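Local coordinates for clan CA, family C40, NlpC/P60 superfamily cysteine peptidase (Trichomonas vaginalis, PDB 6BIO), which is probably a cysteine peptidase that hydrolyses bacterial peptidoglycan, joining an NlpC/P60 catalytic domain to a bacterial SH3-like domain, at residues Ile83-Thr87 with Ser113-Leu118; Val106-Pro110 with Tyr130-Ile134. The contacts are given in a common frame with arbitrary orientation. Residues are numbered along the deposited sequence.

Interaction 1: Ile83-Thr87 with Ser113-Leu118; sequences ITIPT and SQVTIL
Two neighbouring strands pair antiparallel in the beta-sheet of the SH3-like region, where strand 80-88 lies between strands 19-23 and 114-122. Over Ile85-Thr87 and Gln114-Leu118 the strand axes approach to 4.5 Å, with 149° between their directions. Ile85 and Ile117 form a hydrogen-bonded pair, Ile85 N to Ile117 O at 3.0 Å and Ile117 N to Ile85 O at 2.8 Å; Thr87 and Val115 form the next, Thr87 N to Val115 O and Val115 N to Thr87 O both at 3.0 Å. Between them Pro86 faces Thr116 as a non-hydrogen-bonded pair, CA to CA 4.4 Å, a position where proline's missing amide hydrogen costs no bond to this partner. Ile85, Thr87, Val115 and Ile117 share one face. There Ile85 CB lies 4.0 Å from Ile117 CB, and Thr87, with chi1 t, brings CG2 to 3.6 Å from Ile117 CD1 and 3.7 Å from Val115 CG2, while its OG1 bonds to Tyr144 N. Ile20 and Tyr144 also cover this face. On the side of Pro86 and Thr116, Thr84 CG2 meets Leu118 CD2 at 3.7 Å. Beyond the Ile85-Ile117 pair, a water donates to both Ile83 O and Leu118 O, at 2.7 Å each.

Interaction 2: Val106-Pro110 with Tyr130-Ile134; sequences VRYVP and YRGYI
The beta-turn Tyr130-Tyr133 packs its side chains against strand 105-109 without a direct hydrogen bond between the two segments. The closest CA pair, Arg107 CA and Tyr133 CA, is 6.5 Å apart, so side chains fill the gap. Tyr130, chi1 t, lays its ring over Val109: Val109 CG1 sits 4.2 Å from the ring centroid, 10° off the normal, in a CH-pi contact, and Pro110 CD lies 3.8 Å from Tyr130 OH. A water joins Tyr130 OH (3.0 Å) to Arg107 NH1 (2.9 Å). Arg131 and Gly132 have positive phi (57° and 91°), as a type I' turn requires, and the turn is closed by Tyr130 N to Tyr133 O and Tyr133 N to Tyr130 O, both 2.9 Å. Arg131 NE comes within 3.6 Å of Arg107 NH2, two like charges side by side. The backbone angles of Gly132 would jam a side chain against the preceding carbonyl. Tyr133, chi1 m, offers its ring face to Arg107, whose CD stands 3.8 Å from the centroid, 7° off the normal; Arg107 NH1 turns back to Tyr108 O at 2.7 Å. Ile134 points away, but its O meets Val106 CG1 at 3.6 Å. The turn links strands 125-130 and 133-138, while Val106 and Arg107 form a classic beta bulge opposite Ile95 of strand 93-96, which also touches Tyr130.

In the fold
Both contacts involve the antiparallel sheet containing strands 80-88, 114-122, 125-130 and 133-138, but they join it in different ways. Interaction 1 lies within the sheet, pairing adjacent strands through main-chain hydrogen bonds, with Val115 and Ile117 buried and Ile85 and Thr87 partly exposed on one face. Interaction 2 is a surface contact at the far edge, where the turn into the outermost strand 133-138 meets the separate two-stranded sheet 93-96/105-109; side chains of arginine, tyrosine and valine and a water make the contact. The centres are 12 Å apart and the contacts touch through Tyr130, whose CD1 is 3.4 Å from Gln114 O and 3.9 Å from Val115 CG1. Their segments alternate along the chain.

Interaction 1: Ile83-Thr87 with Ser113-Leu118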
ATOM      1  N   ILE A  83       9.112   9.405   8.807  1.00  9.98           N
ATOM      2  CA  ILE A  83       9.962   8.240   8.990  1.00 11.17           C
ATOM      3  C   ILE A  83      11.145   8.360   8.058  1.00 10.28           C
ATOM      4  O   ILE A  83      10.954   8.600   6.859  1.00  9.73           O
ATOM      5  CB  ILE A  83       9.160   6.984   8.563  1.00 12.82           C
ATOM      6  CG1 ILE A  83       7.936   6.752   9.456  1.00 13.73           C
ATOM      7  CG2 ILE A  83      10.072   5.752   8.440  1.00 13.82           C
ATOM      8  CD1 ILE A  83       8.304   6.395  10.876  1.00 14.16           C
ATOM      9  N   THR A  84      12.344   8.112   8.581  1.00  9.99           N
ATOM     10  CA  THR A  84      13.507   7.853   7.736  1.00 10.04           C
ATOM     11  C   THR A  84      14.083   6.489   8.091  1.00 10.20           C
ATOM     12  O   THR A  84      13.974   6.039   9.229  1.00 11.77           O
ATOM     13  CB  THR A  84      14.580   8.961   7.802  1.00 11.45           C
ATOM     14  OG1 THR A  84      15.142   9.012   9.114  1.00 12.66           O
ATOM     15  CG2 THR A  84      13.948  10.320   7.468  1.00 11.97           C
ATOM     16  N   ILE A  85      14.708   5.838   7.117  1.00  9.90           N
ATOM     17  CA  ILE A  85      15.091   4.431   7.251  1.00  9.88           C
ATOM     18  C   ILE A  85      16.584   4.221   6.956  1.00  9.94           C
ATOM     19  O   ILE A  85      17.010   4.298   5.806  1.00 10.00           O
ATOM     20  CB  ILE A  85      14.218   3.524   6.360  1.00 10.25           C
ATOM     21  CG1 ILE A  85      12.739   3.748   6.651  1.00 10.37           C
ATOM     22  CG2 ILE A  85      14.593   2.072   6.575  1.00 11.25           C
ATOM     23  CD1 ILE A  85      11.807   3.100   5.637  1.00 10.28           C
ATOM     24  N   PRO A  86      17.403   3.914   7.959  1.00 11.01           N
ATOM     25  CA  PRO A  86      18.820   3.619   7.694  1.00 11.89           C
ATOM     26  C   PRO A  86      18.991   2.316   6.955  1.00 12.43           C
ATOM     27  O   PRO A  86      18.308   1.333   7.249  1.00 14.30           O
ATOM     28  CB  PRO A  86      19.418   3.497   9.097  1.00 13.35           C
ATOM     29  CG  PRO A  86      18.468   4.216   9.976  1.00 14.00           C
ATOM     30  CD  PRO A  86      17.110   3.994   9.397  1.00 12.74           C
ATOM     31  N   THR A  87      19.931   2.292   6.013  1.00 12.48           N
ATOM     32  CA  THR A  87      20.294   1.069   5.316  1.00 13.12           C
ATOM     33  C   THR A  87      21.728   1.249   4.795  1.00 13.18           C
ATOM     34  O   THR A  87      22.414   2.219   5.149  1.00 13.58           O
ATOM     35  CB  THR A  87      19.241   0.722   4.248  1.00 13.27           C
ATOM     36  OG1 THR A  87      19.544  -0.570   3.695  1.00 13.94           O
ATOM     37  CG2 THR A  87      19.176   1.749   3.162  1.00 13.23           C
ATOM     38  N   SER A 113      28.081   1.667   1.518  1.00 15.03           N
ATOM     39  CA  SER A 113      27.931   2.963   2.158  1.00 14.01           C
ATOM     40  C   SER A 113      26.697   2.964   3.046  1.00 13.69           C
ATOM     41  O   SER A 113      25.629   2.474   2.665  1.00 14.34           O
ATOM     42  CB  SER A 113      27.759   4.049   1.098  1.00 14.03           C
ATOM     43  OG  SER A 113      28.974   4.255   0.369  1.00 14.75           O
ATOM     44  N   GLN A 114      26.804   3.581   4.206  1.00 13.13           N
ATOM     45  CA  GLN A 114      25.632   3.837   5.029  1.00 13.98           C
ATOM     46  C   GLN A 114      24.855   5.012   4.450  1.00 12.45           C
ATOM     47  O   GLN A 114      25.414   6.084   4.229  1.00 12.32           O
ATOM     48  CB  GLN A 114      26.063   4.191   6.448  1.00 17.18           C
ATOM     49  CG  GLN A 114      26.926   3.161   7.183  1.00 21.57           C
ATOM     50  CD  GLN A 114      26.210   1.889   7.434  1.00 25.65           C
ATOM     51  OE1 GLN A 114      25.026   1.891   7.812  1.00 27.33           O
ATOM     52  NE2 GLN A 114      26.896   0.773   7.208  1.00 26.95           N
ATOM     53  N   VAL A 115      23.556   4.837   4.250  1.00 11.57           N
ATOM     54  CA  VAL A 115      22.673   5.856   3.690  1.00 10.33           C
ATOM     55  C   VAL A 115      21.360   5.862   4.467  1.00  9.68           C
ATOM     56  O   VAL A 115      21.044   4.933   5.230  1.00 11.15           O
ATOM     57  CB  VAL A 115      22.407   5.623   2.179  1.00 10.83           C
ATOM     58  CG1 VAL A 115      23.734   5.467   1.382  1.00 11.09           C
ATOM     59  CG2 VAL A 115      21.484   4.402   1.953  1.00 11.47           C
ATOM     60  N   THR A 116      20.577   6.913   4.268  1.00  9.29           N
ATOM     61  CA  THR A 116      19.268   6.993   4.904  1.00  9.65           C
ATOM     62  C   THR A 116      18.199   7.141   3.832  1.00  8.13           C
ATOM     63  O   THR A 116      18.252   8.081   3.033  1.00  8.55           O
ATOM     64  CB  THR A 116      19.221   8.189   5.859  1.00 11.97           C
ATOM     65  OG1 THR A 116      20.252   8.071   6.846  1.00 14.44           O
ATOM     66  CG2 THR A 116      17.862   8.291   6.541  1.00 13.22           C
ATOM     67  N   ILE A 117      17.210   6.242   3.844  1.00  7.62           N
ATOM     68  CA  ILE A 117      16.072   6.338   2.939  1.00  7.22           C
ATOM     69  C   ILE A 117      15.119   7.414   3.426  1.00  6.50           C
ATOM     70  O   ILE A 117      14.640   7.376   4.569  1.00  7.99           O
ATOM     71  CB  ILE A 117      15.366   4.974   2.805  1.00  7.77           C
ATOM     72  CG1 ILE A 117      16.259   3.962   2.077  1.00  9.29           C
ATOM     73  CG2 ILE A 117      13.965   5.136   2.158  1.00  8.27           C
ATOM     74  CD1 ILE A 117      15.811   2.531   2.164  1.00 10.54           C
ATOM     75  N   LEU A 118      14.745   8.308   2.500  1.00  6.09           N
ATOM     76  CA  LEU A 118      13.802   9.393   2.709  1.00  6.78           C
ATOM     77  C   LEU A 118      12.487   9.182   1.988  1.00  6.49           C
ATOM     78  O   LEU A 118      11.470   9.769   2.409  1.00  6.90           O
ATOM     79  CB  LEU A 118      14.394  10.729   2.228  1.00  7.70           C
ATOM     80  CG  LEU A 118      15.750  11.093   2.866  1.00  9.59           C
ATOM     81  CD1 LEU A 118      16.235  12.424   2.302  1.00 10.72           C
ATOM     82  CD2 LEU A 118      15.706  11.171   4.338  1.00 10.68           C
TER
HETATM   83  O   HOH W   1      11.131  10.511   5.008  1.00  9.03           O

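Interaction 2: Val106-Pro110 with Tyr130-Ile134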
ATOM      1  N   VAL A 106      24.316  13.745  -8.495  1.00 10.91           N
ATOM      2  CA  VAL A 106      24.487  14.489  -7.262  1.00 10.39           C
ATOM      3  C   VAL A 106      25.752  14.032  -6.569  1.00 10.61           C
ATOM      4  O   VAL A 106      26.584  14.845  -6.136  1.00 11.44           O
ATOM      5  CB  VAL A 106      23.249  14.316  -6.350  1.00 11.16           C
ATOM      6  CG1 VAL A 106      23.467  15.031  -5.016  1.00 11.61           C
ATOM      7  CG2 VAL A 106      22.018  14.805  -7.051  1.00 11.81           C
ATOM      8  N   ARG A 107      25.924  12.714  -6.472  1.00 10.51           N
ATOM      9  CA  ARG A 107      27.060  12.141  -5.765  1.00 10.73           C
ATOM     10  C   ARG A 107      27.214  10.662  -6.106  1.00  9.92           C
ATOM     11  O   ARG A 107      26.230   9.915  -6.100  1.00 10.42           O
ATOM     12  CB  ARG A 107      26.809  12.311  -4.259  1.00 11.68           C
ATOM     13  CG  ARG A 107      27.825  11.759  -3.298  1.00 12.63           C
ATOM     14  CD  ARG A 107      29.149  12.462  -3.456  1.00 12.86           C
ATOM     15  NE  ARG A 107      30.033  12.409  -2.265  1.00 14.37           N
ATOM     16  CZ  ARG A 107      30.894  11.425  -1.980  1.00 14.58           C
ATOM     17  NH1 ARG A 107      30.957  10.314  -2.739  1.00 15.29           N
ATOM     18  NH2 ARG A 107      31.660  11.541  -0.896  1.00 14.69           N
ATOM     19  N   TYR A 108      28.453  10.247  -6.361  1.00 11.26           N
ATOM     20  CA  TYR A 108      28.794   8.842  -6.461  1.00 11.45           C
ATOM     21  C   TYR A 108      28.756   8.216  -5.068  1.00 11.33           C
ATOM     22  O   TYR A 108      29.188   8.816  -4.082  1.00 12.56           O
ATOM     23  CB  TYR A 108      30.211   8.722  -7.028  1.00 12.71           C
ATOM     24  CG  TYR A 108      30.748   7.337  -6.968  1.00 13.49           C
ATOM     25  CD1 TYR A 108      30.280   6.348  -7.858  1.00 14.30           C
ATOM     26  CD2 TYR A 108      31.695   6.986  -6.003  1.00 14.96           C
ATOM     27  CE1 TYR A 108      30.778   5.065  -7.791  1.00 15.43           C
ATOM     28  CE2 TYR A 108      32.210   5.704  -5.946  1.00 15.92           C
ATOM     29  CZ  TYR A 108      31.758   4.758  -6.831  1.00 16.64           C
ATOM     30  OH  TYR A 108      32.274   3.493  -6.696  1.00 18.14           O
ATOM     31  N   VAL A 109      28.201   7.014  -4.987  1.00 11.46           N
ATOM     32  CA  VAL A 109      28.107   6.290  -3.728  1.00 10.61           C
ATOM     33  C   VAL A 109      28.809   4.952  -3.844  1.00 11.91           C
ATOM     34  O   VAL A 109      28.361   4.090  -4.626  1.00 12.76           O
ATOM     35  CB  VAL A 109      26.633   6.059  -3.333  1.00 12.28           C
ATOM     36  CG1 VAL A 109      26.585   5.407  -1.993  1.00 12.79           C
ATOM     37  CG2 VAL A 109      25.874   7.345  -3.302  1.00 12.73           C
ATOM     38  N   PRO A 110      29.923   4.744  -3.135  1.00 12.39           N
ATOM     39  CA  PRO A 110      30.587   3.447  -3.200  1.00 13.72           C
ATOM     40  C   PRO A 110      29.735   2.374  -2.557  1.00 13.82           C
ATOM     41  O   PRO A 110      28.831   2.622  -1.746  1.00 13.46           O
ATOM     42  CB  PRO A 110      31.895   3.640  -2.425  1.00 14.83           C
ATOM     43  CG  PRO A 110      31.767   4.873  -1.700  1.00 14.86           C
ATOM     44  CD  PRO A 110      30.649   5.696  -2.273  1.00 13.60           C
ATOM     45  N   TYR A 130      23.020  10.511   1.525  1.00 10.04           N
ATOM     46  CA  TYR A 130      24.348   9.966   1.803  1.00 10.80           C
ATOM     47  C   TYR A 130      25.268  11.142   2.110  1.00 12.03           C
ATOM     48  O   TYR A 130      25.531  11.951   1.231  1.00 11.78           O
ATOM     49  CB  TYR A 130      24.858   9.210   0.576  1.00 10.83           C
ATOM     50  CG  TYR A 130      26.321   8.783   0.685  1.00 11.22           C
ATOM     51  CD1 TYR A 130      26.739   8.001   1.742  1.00 11.88           C
ATOM     52  CD2 TYR A 130      27.282   9.194  -0.236  1.00 12.71           C
ATOM     53  CE1 TYR A 130      28.061   7.619   1.885  1.00 12.66           C
ATOM     54  CE2 TYR A 130      28.602   8.765  -0.116  1.00 13.46           C
ATOM     55  CZ  TYR A 130      28.981   7.990   0.935  1.00 13.77           C
ATOM     56  OH  TYR A 130      30.323   7.624   1.017  1.00 15.22           O
ATOM     57  N   ARG A 131      25.748  11.240   3.346  1.00 14.64           N
ATOM     58  CA  ARG A 131      26.733  12.272   3.716  1.00 16.28           C
ATOM     59  C   ARG A 131      26.218  13.684   3.417  1.00 14.95           C
ATOM     60  O   ARG A 131      27.001  14.575   3.091  1.00 15.80           O
ATOM     61  CB  ARG A 131      28.090  12.089   2.995  1.00 19.06           C
ATOM     62  CG  ARG A 131      28.925  10.867   3.318  1.00 20.51           C
ATOM     63  CD  ARG A 131      30.231  10.839   2.445  1.00 20.68           C
ATOM     64  NE  ARG A 131      31.117  11.990   2.669  1.00 21.19           N
ATOM     65  CZ  ARG A 131      31.783  12.195   3.797  1.00 22.89           C
ATOM     66  NH1 ARG A 131      31.641  11.335   4.811  1.00 24.04           N
ATOM     67  NH2 ARG A 131      32.570  13.257   3.925  1.00 22.83           N
ATOM     68  N   GLY A 132      24.899  13.918   3.514  1.00 13.97           N
ATOM     69  CA  GLY A 132      24.342  15.209   3.207  1.00 12.99           C
ATOM     70  C   GLY A 132      23.913  15.396   1.769  1.00 11.79           C
ATOM     71  O   GLY A 132      23.237  16.387   1.466  1.00 12.27           O
ATOM     72  N   TYR A 133      24.305  14.500   0.864  1.00 10.17           N
ATOM     73  CA  TYR A 133      23.939  14.558  -0.554  1.00 10.07           C
ATOM     74  C   TYR A 133      22.609  13.833  -0.721  1.00  8.95           C
ATOM     75  O   TYR A 133      22.450  12.688  -0.262  1.00 10.48           O
ATOM     76  CB  TYR A 133      24.997  13.865  -1.421  1.00 11.15           C
ATOM     77  CG  TYR A 133      26.345  14.577  -1.393  1.00 12.90           C
ATOM     78  CD1 TYR A 133      26.627  15.602  -2.284  1.00 14.35           C
ATOM     79  CD2 TYR A 133      27.295  14.247  -0.464  1.00 13.81           C
ATOM     80  CE1 TYR A 133      27.824  16.275  -2.243  1.00 15.85           C
ATOM     81  CE2 TYR A 133      28.535  14.904  -0.444  1.00 14.98           C
ATOM     82  CZ  TYR A 133      28.763  15.906  -1.313  1.00 16.35           C
ATOM     83  OH  TYR A 133      29.993  16.522  -1.226  1.00 17.48           O
ATOM     84  N   ILE A 134      21.666  14.475  -1.402  1.00  8.30           N
ATOM     85  CA  ILE A 134      20.276  14.021  -1.450  1.00  8.24           C
ATOM     86  C   ILE A 134      19.862  13.744  -2.892  1.00  7.87           C
ATOM     87  O   ILE A 134      20.100  14.566  -3.783  1.00  9.74           O
ATOM     88  CB  ILE A 134      19.372  15.086  -0.811  1.00 10.20           C
ATOM     89  CG1 ILE A 134      19.699  15.221   0.699  1.00 13.30           C
ATOM     90  CG2 ILE A 134      17.894  14.726  -0.981  1.00 10.84           C
ATOM     91  CD1 ILE A 134      19.282  16.541   1.247  1.00 15.64           C
TER
HETATM   92  O   HOH W   2      32.405   8.586  -0.842  1.00 21.33           O